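Side-chain contacts in probable ribose-5-phosphate isomerase B (Mycoplasma genitalium, PDB 6MU0), which probably catalyses the interconversion of ribulose 5-phosphate and ribose 5-phosphate in the non-oxidative part of the pentose phosphate pathway: residues N12-S17 against D62-N67; T20-K25 against N45-N50; K26-H31 against K130-F135; D55-V60 against V81-A86; L94-V99 against A105-H110. One frame throughout, in Å; residues are numbered along the deposited sequence.

Contact 1 (N12-S17 against D62-N67)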
# COMPACT_ATOMS: atom_id res chain seq x y z
N ASN A 12 -10.28 6.58 -2.66
CA ASN A 12 -9.34 7.17 -1.72
C ASN A 12 -8.08 6.32 -1.63
O ASN A 12 -8.14 5.09 -1.72
CB ASN A 12 -9.97 7.29 -0.33
CG ASN A 12 -10.99 8.40 -0.25
OD1 ASN A 12 -10.69 9.54 -0.58
ND2 ASN A 12 -12.19 8.08 0.21
N ILE A 13 -6.95 7.00 -1.45
CA ILE A 13 -5.67 6.38 -1.12
C ILE A 13 -5.34 6.74 0.32
O ILE A 13 -5.21 7.92 0.65
CB ILE A 13 -4.55 6.85 -2.05
CG1 ILE A 13 -4.90 6.56 -3.52
CG2 ILE A 13 -3.22 6.20 -1.67
CD1 ILE A 13 -3.89 7.12 -4.51
N PHE A 14 -5.20 5.73 1.17
CA PHE A 14 -4.86 5.92 2.57
C PHE A 14 -3.38 5.61 2.75
O PHE A 14 -2.91 4.57 2.30
CB PHE A 14 -5.69 4.98 3.45
CG PHE A 14 -7.18 5.21 3.31
CD1 PHE A 14 -7.82 6.17 4.09
CD2 PHE A 14 -7.93 4.50 2.38
CE1 PHE A 14 -9.18 6.40 3.96
CE2 PHE A 14 -9.29 4.73 2.26
CZ PHE A 14 -9.91 5.68 3.04
N ILE A 15 -2.65 6.51 3.41
CA ILE A 15 -1.21 6.37 3.57
C ILE A 15 -0.84 6.51 5.04
O ILE A 15 -1.38 7.36 5.76
CB ILE A 15 -0.43 7.35 2.67
CG1 ILE A 15 1.08 7.07 2.73
CG2 ILE A 15 -0.74 8.80 3.00
CD1 ILE A 15 1.87 7.74 1.62
N ALA A 16 0.09 5.67 5.49
CA ALA A 16 0.63 5.76 6.84
C ALA A 16 2.03 5.16 6.85
O ALA A 16 2.47 4.52 5.90
CB ALA A 16 -0.28 5.08 7.86
N SER A 17 2.72 5.36 7.97
CA SER A 17 4.06 4.81 8.15
C SER A 17 4.27 4.54 9.62
O SER A 17 3.38 4.77 10.45
CB SER A 17 5.11 5.80 7.64
OG SER A 17 5.21 6.95 8.47
N ASP A 62 -7.60 -1.40 7.56
CA ASP A 62 -9.01 -1.42 7.93
C ASP A 62 -9.84 -0.48 7.06
O ASP A 62 -11.01 -0.76 6.80
CB ASP A 62 -9.19 -1.10 9.41
CG ASP A 62 -8.90 -2.29 10.32
OD1 ASP A 62 -9.00 -3.45 9.86
OD2 ASP A 62 -8.57 -2.06 11.50
N LYS A 63 -9.26 0.63 6.59
CA LYS A 63 -9.98 1.49 5.65
C LYS A 63 -10.13 0.81 4.30
O LYS A 63 -11.21 0.81 3.71
CB LYS A 63 -9.27 2.84 5.50
CG LYS A 63 -9.40 3.77 6.68
CD LYS A 63 -10.82 4.29 6.82
CE LYS A 63 -10.90 5.35 7.90
NZ LYS A 63 -12.28 5.88 8.04
N VAL A 64 -9.03 0.24 3.78
CA VAL A 64 -9.10 -0.43 2.48
C VAL A 64 -10.12 -1.56 2.52
O VAL A 64 -10.88 -1.76 1.56
CB VAL A 64 -7.70 -0.90 2.05
CG1 VAL A 64 -7.77 -1.76 0.79
CG2 VAL A 64 -6.81 0.31 1.82
N LYS A 65 -10.19 -2.28 3.64
CA LYS A 65 -11.15 -3.38 3.81
C LYS A 65 -12.59 -2.95 3.53
O LYS A 65 -13.39 -3.76 3.05
CB LYS A 65 -11.03 -3.93 5.23
CG LYS A 65 -12.14 -4.87 5.70
CD LYS A 65 -11.85 -5.35 7.11
CE LYS A 65 -12.94 -6.24 7.67
NZ LYS A 65 -12.60 -6.71 9.04
N LYS A 66 -12.94 -1.69 3.82
CA LYS A 66 -14.30 -1.20 3.62
C LYS A 66 -14.63 -0.96 2.15
O LYS A 66 -15.81 -0.92 1.78
CB LYS A 66 -14.49 0.11 4.39
CG LYS A 66 -14.30 -0.02 5.89
CD LYS A 66 -14.08 1.33 6.55
CE LYS A 66 -15.23 2.29 6.30
NZ LYS A 66 -14.98 3.62 6.93
N ASN A 67 -13.62 -0.77 1.30
CA ASN A 67 -13.82 -0.53 -0.12
C ASN A 67 -12.70 -1.22 -0.89
O ASN A 67 -11.94 -0.60 -1.62
CB ASN A 67 -13.87 0.96 -0.42
CG ASN A 67 -15.19 1.59 -0.05
OD1 ASN A 67 -16.19 1.39 -0.73
ND2 ASN A 67 -15.21 2.33 1.05
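Lys63 lays the start of its side chain flat over the ring of Phe14. Its CB stands 3.6 Å from the centroid of the Phe14 ring and just 3° off the ring normal, so this methylene sits over the middle of the face and meets all six ring carbons at nearly equal range. The contact is CH-pi, made by the aliphatic part of the lysine. A bend at chi2 (-70°) then turns the chain across one side of the ring, where Lys63 CG comes within 3.8 Å of Phe14 CE1 and Lys63 CD lies 3.9 Å from the same CE1. Beyond CD the chain runs extended and carries the ammonium group off the ring. Taken whole, the side chains of Phe14 and Lys63 cross at about a right angle.

In the fold, helix 53-66 joins strand 38-41 to strand 72-75, and strand 12-16 lies between those two in the parallel sheet. The helix therefore crosses over strand 12-16, and Phe14 is one of the side chains the strand turns to it; here it meets Lys63 and Val64. Val40 on the neighbouring strand and Asp71 in a loop also touch Phe14.

One residue on, Val64 reaches the ring obliquely, its CG2 4.4 Å from Phe14 CD2; this is a looser touch than that of Lys63, and Val64 also packs on Asn114. The carbonyls of both touching residues are taken up by backbone N-H groups at the end of segment 62-67: Lys66 N donates to Lys63 O at 3.0 Å, and Asn67 N donates to Val64 O at 2.9 Å.

Contact 2 (T20-K25 against N45-N50)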
# COMPACT_ATOMS: atom_id res chain seq x y z
N THR A 20 9.91 5.61 10.97
CA THR A 20 11.01 5.62 10.01
C THR A 20 10.65 6.33 8.71
O THR A 20 11.56 6.59 7.91
CB THR A 20 11.48 4.20 9.66
OG1 THR A 20 10.50 3.54 8.85
CG2 THR A 20 11.76 3.37 10.90
N GLY A 21 9.38 6.61 8.46
CA GLY A 21 8.96 6.98 7.13
C GLY A 21 8.24 8.30 6.96
O GLY A 21 7.55 8.49 5.96
N LEU A 22 8.40 9.23 7.91
CA LEU A 22 7.59 10.45 7.87
C LEU A 22 7.93 11.34 6.69
O LEU A 22 7.03 11.93 6.07
CB LEU A 22 7.74 11.23 9.17
CG LEU A 22 7.35 10.45 10.43
CD1 LEU A 22 7.47 11.35 11.65
CD2 LEU A 22 5.95 9.89 10.30
N THR A 23 9.22 11.50 6.38
CA THR A 23 9.60 12.36 5.25
C THR A 23 9.06 11.79 3.94
O THR A 23 8.47 12.51 3.13
CB THR A 23 11.12 12.52 5.21
OG1 THR A 23 11.55 13.21 6.39
CG2 THR A 23 11.55 13.31 3.98
N LEU A 24 9.27 10.50 3.72
CA LEU A 24 8.76 9.87 2.51
C LEU A 24 7.25 9.95 2.43
O LEU A 24 6.69 10.20 1.35
CB LEU A 24 9.23 8.41 2.46
CG LEU A 24 8.72 7.63 1.25
CD1 LEU A 24 9.24 8.22 -0.06
CD2 LEU A 24 9.06 6.16 1.37
N LYS A 25 6.56 9.75 3.56
CA LYS A 25 5.11 9.82 3.55
C LYS A 25 4.61 11.18 3.07
O LYS A 25 3.69 11.25 2.25
CB LYS A 25 4.56 9.50 4.95
CG LYS A 25 3.05 9.67 5.05
CD LYS A 25 2.47 8.84 6.18
CE LYS A 25 2.96 9.26 7.56
NZ LYS A 25 2.48 10.61 7.95
N ASN A 45 1.80 11.93 12.68
CA ASN A 45 1.93 13.33 12.31
C ASN A 45 3.10 14.01 12.99
O ASN A 45 3.36 15.20 12.74
CB ASN A 45 0.60 14.04 12.57
CG ASN A 45 -0.53 13.36 11.85
OD1 ASN A 45 -0.40 13.02 10.67
ND2 ASN A 45 -1.62 13.08 12.54
N TYR A 46 3.81 13.29 13.85
CA TYR A 46 5.05 13.77 14.43
C TYR A 46 5.89 12.55 14.76
O TYR A 46 5.40 11.41 14.77
CB TYR A 46 4.82 14.67 15.65
CG TYR A 46 4.19 13.97 16.83
CD1 TYR A 46 4.98 13.35 17.79
CD2 TYR A 46 2.82 13.95 17.00
CE1 TYR A 46 4.42 12.71 18.87
CE2 TYR A 46 2.24 13.32 18.08
CZ TYR A 46 3.05 12.70 19.02
OH TYR A 46 2.48 12.07 20.10
N PHE A 47 7.16 12.79 15.05
CA PHE A 47 8.13 11.71 15.20
C PHE A 47 8.14 11.17 16.63
O PHE A 47 8.30 11.92 17.60
CB PHE A 47 9.52 12.22 14.83
CG PHE A 47 10.58 11.17 14.96
CD1 PHE A 47 10.73 10.20 13.99
CD2 PHE A 47 11.42 11.15 16.07
CE1 PHE A 47 11.71 9.23 14.10
CE2 PHE A 47 12.39 10.17 16.19
CZ PHE A 47 12.53 9.21 15.21
N ASP A 48 8.01 9.85 16.73
CA ASP A 48 8.17 9.11 17.98
C ASP A 48 9.05 7.91 17.66
O ASP A 48 8.58 6.95 17.03
CB ASP A 48 6.81 8.65 18.51
CG ASP A 48 6.91 7.72 19.72
OD1 ASP A 48 8.02 7.35 20.15
OD2 ASP A 48 5.84 7.34 20.23
N ALA A 49 10.31 7.96 18.09
CA ALA A 49 11.31 6.95 17.73
C ALA A 49 10.88 5.53 18.07
O ALA A 49 11.44 4.58 17.51
CB ALA A 49 12.63 7.24 18.43
N ASN A 50 9.93 5.37 18.99
CA ASN A 50 9.55 4.05 19.49
C ASN A 50 8.20 3.56 18.99
O ASN A 50 7.75 2.50 19.43
CB ASN A 50 9.57 4.07 21.02
CG ASN A 50 10.87 4.58 21.54
OD1 ASN A 50 11.93 4.10 21.15
ND2 ASN A 50 10.81 5.61 22.38
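One helical turn beyond the Leu22-Phe47 contact, the ammonium nitrogen Lys25 NZ is gripped twice, by a salt bridge to Asp41 OD1 and a hydrogen bond to the carbonyl oxygen of Pro44, the residue just before Asn45. The lysine chain curls at its far end (chi3 64°) to bring NZ back to these partners, so the entry to the loop 45-50 is tied to helix 22-34.

Across the contact proper the meeting is apolar. Leu22 points one methyl, CD1, at the loop backbone: it lies 3.6 Å from Phe47 CA and 3.7 Å from Tyr46 C. The same CD1 is 3.9 Å from Phe47 CB and comes up to the edge of the Phe47 ring, close to its plane. A trans chi1 (-180°) carries the Phe47 ring along the loop, where Ala49 N lies 3.6 Å above its plane, offset toward the rim.

Past the ring the loop turns on itself in an Asx turn: Asn50 N donates to Asp48 OD1 at 3.0 Å, arriving from above the carboxylate plane. On the other side Gly21 is the N-cap of the helix, its carbonyl oxygen accepting from Lys25 N at 2.9 Å. Thr20, just before it, touches the bound ribulose-5-phosphate, and the side chain of Phe47 is about 7 Å from that ligand.

With no hydrogen bond between the two segments themselves, the loop rests on one leucine methyl by dispersion; the polar tie comes at the loop's entry, through Lys25 to Pro44, and the Asx turn shapes the loop internally.

Contact 3 (K26-H31 against K130-F135)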
# COMPACT_ATOMS: atom_id res chain seq x y z
N LYS A 26 5.22 12.27 3.55
CA LYS A 26 4.79 13.59 3.08
C LYS A 26 5.11 13.78 1.60
O LYS A 26 4.30 14.34 0.85
CB LYS A 26 5.42 14.72 3.90
CG LYS A 26 4.98 16.10 3.36
CD LYS A 26 5.49 17.29 4.17
CE LYS A 26 5.02 18.60 3.53
NZ LYS A 26 5.48 19.79 4.31
N ILE A 27 6.29 13.35 1.16
CA ILE A 27 6.64 13.45 -0.25
C ILE A 27 5.60 12.75 -1.11
O ILE A 27 5.11 13.30 -2.10
CB ILE A 27 8.05 12.89 -0.50
CG1 ILE A 27 9.11 13.78 0.15
CG2 ILE A 27 8.31 12.74 -1.99
CD1 ILE A 27 10.51 13.18 0.16
N ILE A 28 5.27 11.50 -0.77
CA ILE A 28 4.30 10.75 -1.57
C ILE A 28 2.92 11.39 -1.51
O ILE A 28 2.25 11.56 -2.53
CB ILE A 28 4.25 9.28 -1.11
CG1 ILE A 28 5.57 8.57 -1.40
CG2 ILE A 28 3.08 8.58 -1.79
CD1 ILE A 28 5.65 7.19 -0.79
N SER A 29 2.48 11.77 -0.30
CA SER A 29 1.14 12.33 -0.16
C SER A 29 0.98 13.60 -1.00
O SER A 29 0.01 13.75 -1.74
CB SER A 29 0.86 12.61 1.31
OG SER A 29 -0.41 13.20 1.46
N GLU A 30 1.94 14.51 -0.90
CA GLU A 30 1.84 15.76 -1.65
C GLU A 30 1.99 15.53 -3.15
O GLU A 30 1.32 16.20 -3.95
CB GLU A 30 2.84 16.78 -1.12
CG GLU A 30 2.56 17.21 0.32
CD GLU A 30 1.25 17.98 0.49
OE1 GLU A 30 0.78 18.64 -0.47
OE2 GLU A 30 0.69 17.95 1.61
N HIS A 31 2.86 14.60 -3.54
CA HIS A 31 2.99 14.23 -4.95
C HIS A 31 1.65 13.77 -5.52
O HIS A 31 1.23 14.21 -6.60
CB HIS A 31 4.04 13.12 -5.03
CG HIS A 31 4.16 12.44 -6.36
ND1 HIS A 31 4.81 13.01 -7.43
CD2 HIS A 31 3.76 11.22 -6.76
CE1 HIS A 31 4.78 12.17 -8.45
NE2 HIS A 31 4.15 11.07 -8.07
N LYS A 130 8.79 6.47 -7.97
CA LYS A 130 8.60 5.73 -9.22
C LYS A 130 7.78 4.47 -9.01
O LYS A 130 6.96 4.10 -9.85
CB LYS A 130 9.96 5.37 -9.83
CG LYS A 130 10.75 6.58 -10.26
CD LYS A 130 12.18 6.21 -10.60
CE LYS A 130 13.04 7.45 -10.75
NZ LYS A 130 14.46 7.08 -10.95
N ILE A 131 8.03 3.78 -7.89
CA ILE A 131 7.25 2.59 -7.55
C ILE A 131 5.77 2.95 -7.41
O ILE A 131 4.90 2.28 -7.97
CB ILE A 131 7.81 1.96 -6.27
CG1 ILE A 131 9.17 1.30 -6.56
CG2 ILE A 131 6.81 0.99 -5.65
CD1 ILE A 131 9.96 0.95 -5.30
N VAL A 132 5.49 4.00 -6.64
CA VAL A 132 4.11 4.46 -6.46
C VAL A 132 3.47 4.78 -7.80
O VAL A 132 2.35 4.34 -8.09
CB VAL A 132 4.08 5.67 -5.51
CG1 VAL A 132 2.70 6.31 -5.50
CG2 VAL A 132 4.46 5.26 -4.09
N ASP A 133 4.17 5.55 -8.64
CA ASP A 133 3.58 5.95 -9.91
C ASP A 133 3.26 4.75 -10.79
O ASP A 133 2.19 4.68 -11.41
CB ASP A 133 4.51 6.91 -10.65
CG ASP A 133 4.49 8.33 -10.09
OD1 ASP A 133 3.60 8.67 -9.28
OD2 ASP A 133 5.38 9.12 -10.48
N ASP A 134 4.18 3.78 -10.87
CA ASP A 134 3.95 2.63 -11.74
C ASP A 134 2.87 1.71 -11.18
O ASP A 134 2.10 1.12 -11.94
CB ASP A 134 5.25 1.88 -12.01
CG ASP A 134 5.58 1.80 -13.49
OD1 ASP A 134 5.02 2.60 -14.28
OD2 ASP A 134 6.37 0.92 -13.89
N PHE A 135 2.81 1.59 -9.85
CA PHE A 135 1.75 0.81 -9.22
C PHE A 135 0.38 1.40 -9.53
O PHE A 135 -0.55 0.68 -9.87
CB PHE A 135 2.01 0.78 -7.71
CG PHE A 135 0.99 0.00 -6.92
CD1 PHE A 135 1.12 -1.36 -6.77
CD2 PHE A 135 -0.06 0.65 -6.30
CE1 PHE A 135 0.21 -2.08 -6.02
CE2 PHE A 135 -0.99 -0.07 -5.56
CZ PHE A 135 -0.85 -1.43 -5.42
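His31 and Asp133 reach toward each other from opposite directions and close a histidine-carboxylate hydrogen bond between helix 22-34 and helix 125-137, two helices that lie side by side on the parallel sheet of this alpha/beta fold. His31 NE2 donates to Asp133 OD1 at 2.7 Å with an N-H...O angle of 166°. The acceptor lies essentially in the plane of the imidazole, at its edge, and OD1 accepts the N-H with its syn lone pair. Ring and carboxylate are turned 32° apart, so the two flat groups are twisted rather than coplanar. With CG anti to its backbone N (chi1 170°), His31 swings its ring out toward the neighbouring helix. The nearby carboxylate would tend to favour a positive imidazole.

Nearer the sheet, Ile28 and Val132 meet with a pair of methyls, Ile28 CD1 and Val132 CG2, 4.0 Å apart. The contact thus grades from buried carbon on the sheet side to a polar bond among partly exposed residues.

In the next shell Ile129 of helix 125-137 touches both Ile28 and His31, while Leu116 of strand 115-117 packs against Val132. Ile15 of strand 12-16 packs on Ile28 from the sheet side. Further along helix 125-137, the carbonyl oxygen of Phe135 accepts a hydrogen bond from Arg108 NH2.

Contact 4 (D55-V60 against V81-A86). With 5RP (ribulose-5-phosphate), chain B.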
# COMPACT_ATOMS: atom_id res chain seq x y z
N ASP A 55 0.22 -0.58 14.35
CA ASP A 55 -0.88 0.34 14.63
C ASP A 55 -1.27 1.09 13.37
O ASP A 55 -2.46 1.23 13.05
CB ASP A 55 -0.48 1.31 15.74
CG ASP A 55 -0.29 0.61 17.08
OD1 ASP A 55 -1.06 -0.33 17.38
OD2 ASP A 55 0.61 1.01 17.84
N PHE A 56 -0.28 1.54 12.62
CA PHE A 56 -0.53 2.32 11.41
C PHE A 56 -0.91 1.44 10.23
O PHE A 56 -1.75 1.84 9.41
CB PHE A 56 0.69 3.21 11.16
CG PHE A 56 0.90 4.19 12.26
CD1 PHE A 56 0.09 5.33 12.33
CD2 PHE A 56 1.80 3.96 13.29
CE1 PHE A 56 0.22 6.23 13.37
CE2 PHE A 56 1.94 4.87 14.33
CZ PHE A 56 1.14 6.00 14.37
N ALA A 57 -0.35 0.23 10.15
CA ALA A 57 -0.76 -0.70 9.12
C ALA A 57 -2.24 -1.02 9.24
O ALA A 57 -2.96 -1.05 8.23
CB ALA A 57 0.06 -1.98 9.21
N PHE A 58 -2.73 -1.24 10.46
CA PHE A 58 -4.14 -1.56 10.61
C PHE A 58 -5.04 -0.36 10.34
O PHE A 58 -6.15 -0.54 9.84
CB PHE A 58 -4.41 -2.20 11.98
CG PHE A 58 -3.79 -3.57 12.14
CD1 PHE A 58 -3.97 -4.54 11.17
CD2 PHE A 58 -3.00 -3.87 13.24
CE1 PHE A 58 -3.40 -5.80 11.30
CE2 PHE A 58 -2.41 -5.13 13.36
CZ PHE A 58 -2.60 -6.08 12.38
N LEU A 59 -4.59 0.86 10.64
CA LEU A 59 -5.38 2.03 10.28
C LEU A 59 -5.64 2.06 8.78
O LEU A 59 -6.78 2.26 8.34
CB LEU A 59 -4.66 3.31 10.71
CG LEU A 59 -4.65 3.64 12.20
CD1 LEU A 59 -3.88 4.93 12.42
CD2 LEU A 59 -6.06 3.75 12.77
N VAL A 60 -4.60 1.87 7.98
CA VAL A 60 -4.76 1.89 6.53
C VAL A 60 -5.55 0.68 6.06
O VAL A 60 -6.49 0.81 5.27
CB VAL A 60 -3.37 1.94 5.85
CG1 VAL A 60 -3.48 1.58 4.37
CG2 VAL A 60 -2.74 3.31 6.02
N VAL A 81 8.48 -4.97 5.42
CA VAL A 81 8.01 -6.31 5.78
C VAL A 81 6.89 -6.27 6.81
O VAL A 81 5.89 -6.97 6.68
CB VAL A 81 9.19 -7.17 6.28
CG1 VAL A 81 8.68 -8.45 6.93
CG2 VAL A 81 10.14 -7.48 5.15
N GLY A 82 7.09 -5.50 7.88
CA GLY A 82 6.14 -5.55 8.99
C GLY A 82 4.76 -5.07 8.61
O GLY A 82 3.75 -5.72 8.92
N VAL A 83 4.68 -3.93 7.92
CA VAL A 83 3.38 -3.43 7.48
C VAL A 83 2.74 -4.38 6.49
O VAL A 83 1.51 -4.49 6.43
CB VAL A 83 3.48 -2.00 6.91
CG1 VAL A 83 3.89 -1.00 7.98
CG2 VAL A 83 4.41 -1.94 5.68
N CYS A 84 3.54 -5.10 5.69
CA CYS A 84 3.00 -6.07 4.75
C CYS A 84 2.38 -7.26 5.48
O CYS A 84 1.28 -7.70 5.14
CB CYS A 84 4.09 -6.50 3.77
SG CYS A 84 3.60 -7.66 2.52
N MET A 85 3.09 -7.80 6.48
CA MET A 85 2.54 -8.89 7.29
C MET A 85 1.23 -8.46 7.93
O MET A 85 0.22 -9.19 7.88
CB MET A 85 3.50 -9.25 8.42
CG MET A 85 4.80 -9.90 8.02
SD MET A 85 5.83 -10.06 9.49
CE MET A 85 7.15 -11.10 8.87
N ALA A 86 1.24 -7.29 8.56
CA ALA A 86 0.06 -6.82 9.28
C ALA A 86 -1.10 -6.54 8.33
O ALA A 86 -2.22 -7.01 8.57
CB ALA A 86 0.43 -5.56 10.07
C2 5RP B . 9.45 -3.46 10.28
C3 5RP B . 10.43 -2.30 10.17
C5 5RP B . 10.34 -1.21 11.25
O13 5RP B . 10.29 0.08 10.65
C6 5RP B . 11.62 -1.39 12.07
O14 5RP B . 11.61 -2.70 12.63
C7 5RP B . 11.75 -0.35 13.16
O8 5RP B . 13.08 -0.45 13.71
P9 5RP B . 13.50 0.50 14.93
O12 5RP B . 14.93 0.12 15.23
O11 5RP B . 13.35 1.93 14.45
O10 5RP B . 12.56 0.22 16.08
O4 5RP B . 11.28 -2.24 9.32
O1 5RP B . 9.66 -4.39 9.22
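The Phe58 ring leans on Ala86, at the far end of the short helix 81-88 from the ligand. Ala86 CB lies 4.3 Å from the ring centroid and 29° off its normal, an off-centre CH-pi contact in which Phe58 CZ, 3.8 Å away, is the nearest ring atom to that methyl. The carbonyl oxygen of Ala86 comes in obliquely, 3.2 Å from Phe58 CE1. With CG beside the backbone N and anti to the carbonyl carbon, the ring is thrown over toward the other helix, and Val90 touches it as well.

Next to the ring the helices meet through very small groups. Ala57 turns its CB toward helix 81-88, 3.7 Å from Ala86 CB and 4.1 Å from Val83 CB. Such short side chains let the axes of segments 55-60 and 81-86 approach to 8.8 Å while crossing at -47°.

The first turn of helix 81-88 serves the sugar. Gly82 N donates to O1 of ribulose-5-phosphate at 3.1 Å, and the absence of a side chain on Gly82 lets the ligand sit close against the backbone. One residue on, Val83 N is hydrogen-bonded to the modified Cys77, present as 3-sulfinoalanine.

On the sheet side, Leu75 of strand 72-75 touches Ala57, Val60 and Val83 alike, Cys117 of strand 115-117 meets Val83, and Ala16 of strand 12-16 touches Phe56 and Val60.

Contact 5 (L94-V99 against A105-H110)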
# COMPACT_ATOMS: atom_id res chain seq x y z
N LEU A 94 -4.92 -7.16 -0.01
CA LEU A 94 -3.85 -7.85 -0.72
C LEU A 94 -2.68 -6.87 -0.73
O LEU A 94 -2.70 -5.89 -1.49
CB LEU A 94 -4.31 -8.22 -2.12
CG LEU A 94 -5.46 -9.23 -2.18
CD1 LEU A 94 -5.98 -9.30 -3.61
CD2 LEU A 94 -5.03 -10.61 -1.68
N ALA A 95 -1.69 -7.10 0.12
CA ALA A 95 -0.61 -6.15 0.33
C ALA A 95 0.69 -6.66 -0.29
O ALA A 95 1.12 -7.78 0.01
CB ALA A 95 -0.41 -5.87 1.82
N ALA A 96 1.29 -5.84 -1.15
CA ALA A 96 2.48 -6.20 -1.90
C ALA A 96 3.66 -5.34 -1.47
O ALA A 96 3.58 -4.11 -1.49
CB ALA A 96 2.24 -5.95 -3.39
N LEU A 97 4.76 -6.00 -1.13
CA LEU A 97 6.00 -5.31 -0.80
C LEU A 97 6.81 -5.13 -2.07
O LEU A 97 7.18 -6.11 -2.73
CB LEU A 97 6.79 -6.10 0.25
CG LEU A 97 8.18 -5.57 0.61
CD1 LEU A 97 8.17 -4.08 0.91
CD2 LEU A 97 8.76 -6.34 1.79
N VAL A 98 7.08 -3.88 -2.43
CA VAL A 98 7.81 -3.55 -3.64
C VAL A 98 8.99 -2.66 -3.26
O VAL A 98 8.79 -1.59 -2.67
CB VAL A 98 6.93 -2.83 -4.68
CG1 VAL A 98 7.74 -2.48 -5.91
CG2 VAL A 98 5.72 -3.68 -5.05
N VAL A 99 10.20 -3.09 -3.62
CA VAL A 99 11.42 -2.34 -3.35
C VAL A 99 12.17 -1.96 -4.62
O VAL A 99 13.26 -1.40 -4.55
CB VAL A 99 12.34 -3.04 -2.33
CG1 VAL A 99 11.66 -3.10 -0.97
CG2 VAL A 99 12.76 -4.43 -2.81
N ALA A 105 4.75 -2.54 -11.26
CA ALA A 105 3.55 -2.78 -12.05
C ALA A 105 3.01 -4.18 -11.83
O ALA A 105 1.79 -4.38 -11.79
CB ALA A 105 3.84 -2.54 -13.54
N LEU A 106 3.90 -5.17 -11.69
CA LEU A 106 3.46 -6.56 -11.53
C LEU A 106 2.61 -6.75 -10.28
O LEU A 106 1.73 -7.61 -10.27
CB LEU A 106 4.66 -7.50 -11.49
CG LEU A 106 5.28 -7.82 -12.85
CD1 LEU A 106 6.64 -8.45 -12.67
CD2 LEU A 106 4.36 -8.74 -13.66
N ALA A 107 2.88 -5.97 -9.23
CA ALA A 107 2.09 -6.10 -8.01
C ALA A 107 0.62 -5.82 -8.27
O ALA A 107 -0.25 -6.40 -7.61
CB ALA A 107 2.62 -5.14 -6.94
N ARG A 108 0.32 -4.94 -9.22
CA ARG A 108 -1.04 -4.68 -9.66
C ARG A 108 -1.47 -5.67 -10.74
O ARG A 108 -2.54 -6.28 -10.64
CB ARG A 108 -1.10 -3.25 -10.21
CG ARG A 108 -2.46 -2.59 -10.13
CD ARG A 108 -2.67 -1.90 -8.79
NE ARG A 108 -4.02 -1.36 -8.70
CZ ARG A 108 -4.38 -0.16 -9.16
NH1 ARG A 108 -5.64 0.24 -9.03
NH2 ARG A 108 -3.50 0.64 -9.75
N GLN A 109 -0.63 -5.85 -11.76
CA GLN A 109 -0.99 -6.63 -12.94
C GLN A 109 -1.31 -8.08 -12.60
O GLN A 109 -2.30 -8.64 -13.09
CB GLN A 109 0.15 -6.57 -13.96
CG GLN A 109 0.34 -5.21 -14.60
CD GLN A 109 1.68 -5.07 -15.29
OE1 GLN A 109 2.62 -5.82 -15.02
NE2 GLN A 109 1.78 -4.10 -16.20
N HIS A 110 -0.46 -8.71 -11.79
CA HIS A 110 -0.65 -10.11 -11.42
C HIS A 110 -1.33 -10.28 -10.07
O HIS A 110 -2.20 -11.15 -9.93
CB HIS A 110 0.70 -10.84 -11.35
CG HIS A 110 1.32 -11.10 -12.68
ND1 HIS A 110 2.33 -12.02 -12.86
CD2 HIS A 110 1.06 -10.57 -13.90
CE1 HIS A 110 2.67 -12.04 -14.13
NE2 HIS A 110 1.92 -11.18 -14.79
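Ala107 aims its methyl at the strand and sets it between two side chains that point back at the helix from alternate positions, Ala96 and Val98. Methyl meets methyl at 3.7 Å between Ala107 CB and Ala96 CB. On the Val98 side the approach is by one branch: CG1 is anti to the backbone N (chi1 179°), which places CG2 beside that N and turns it to Ala107 CB at 3.9 Å. Alanine on both sides brings the backbones close, with Ala96 CA and Ala107 CA 6.1 Å apart, and dispersion alone links the segments.

This is the first half of a beta-alpha-beta unit made of strand 95-97, helix 101-109 and strand 115-117, the helix folding back over the strand that leads into it. The helix then delivers His110, the probable proton donor. Leu106 CD2 lies 3.6 Å above the middle of the His110 ring, and His145 stacks on it too. His110 lies far from the sugar bound to this chain, consistent with a site shared between subunits, as in related RpiB dimers.

Around the contact, Phe135 of helix 125-137 packs on Ala107 and Leu116 of strand 115-117 on Val98. Strand 95-97, outermost in the sheet within this chain, pairs through Ala96 with Val115 and Cys117, while Leu94 touches Ile149 and Ile152 of helix 144-158.

Contacts 1, 4 and 5 are buried packing around the parallel sheet, made mainly by carbon with no hydrogen bond between their segments. Contact 3 is only partly buried, and contact 2 lies at the surface, about 17 Å from the chain centre. Helix 53-66 serves contacts 1 and 4, which also meet where Ala16 and Val60 pack. Helix 22-34 serves contacts 2 and 3, turning its first residues to the loop and its middle to helix 125-137. Contact 3 alone has a hydrogen bond across it, and it touches contact 5 through Ile131 and Val98. Contacts 2 and 4 carry ligand-pocket residues; contact 5 includes His110, the probable proton donor, which takes no part in the touching.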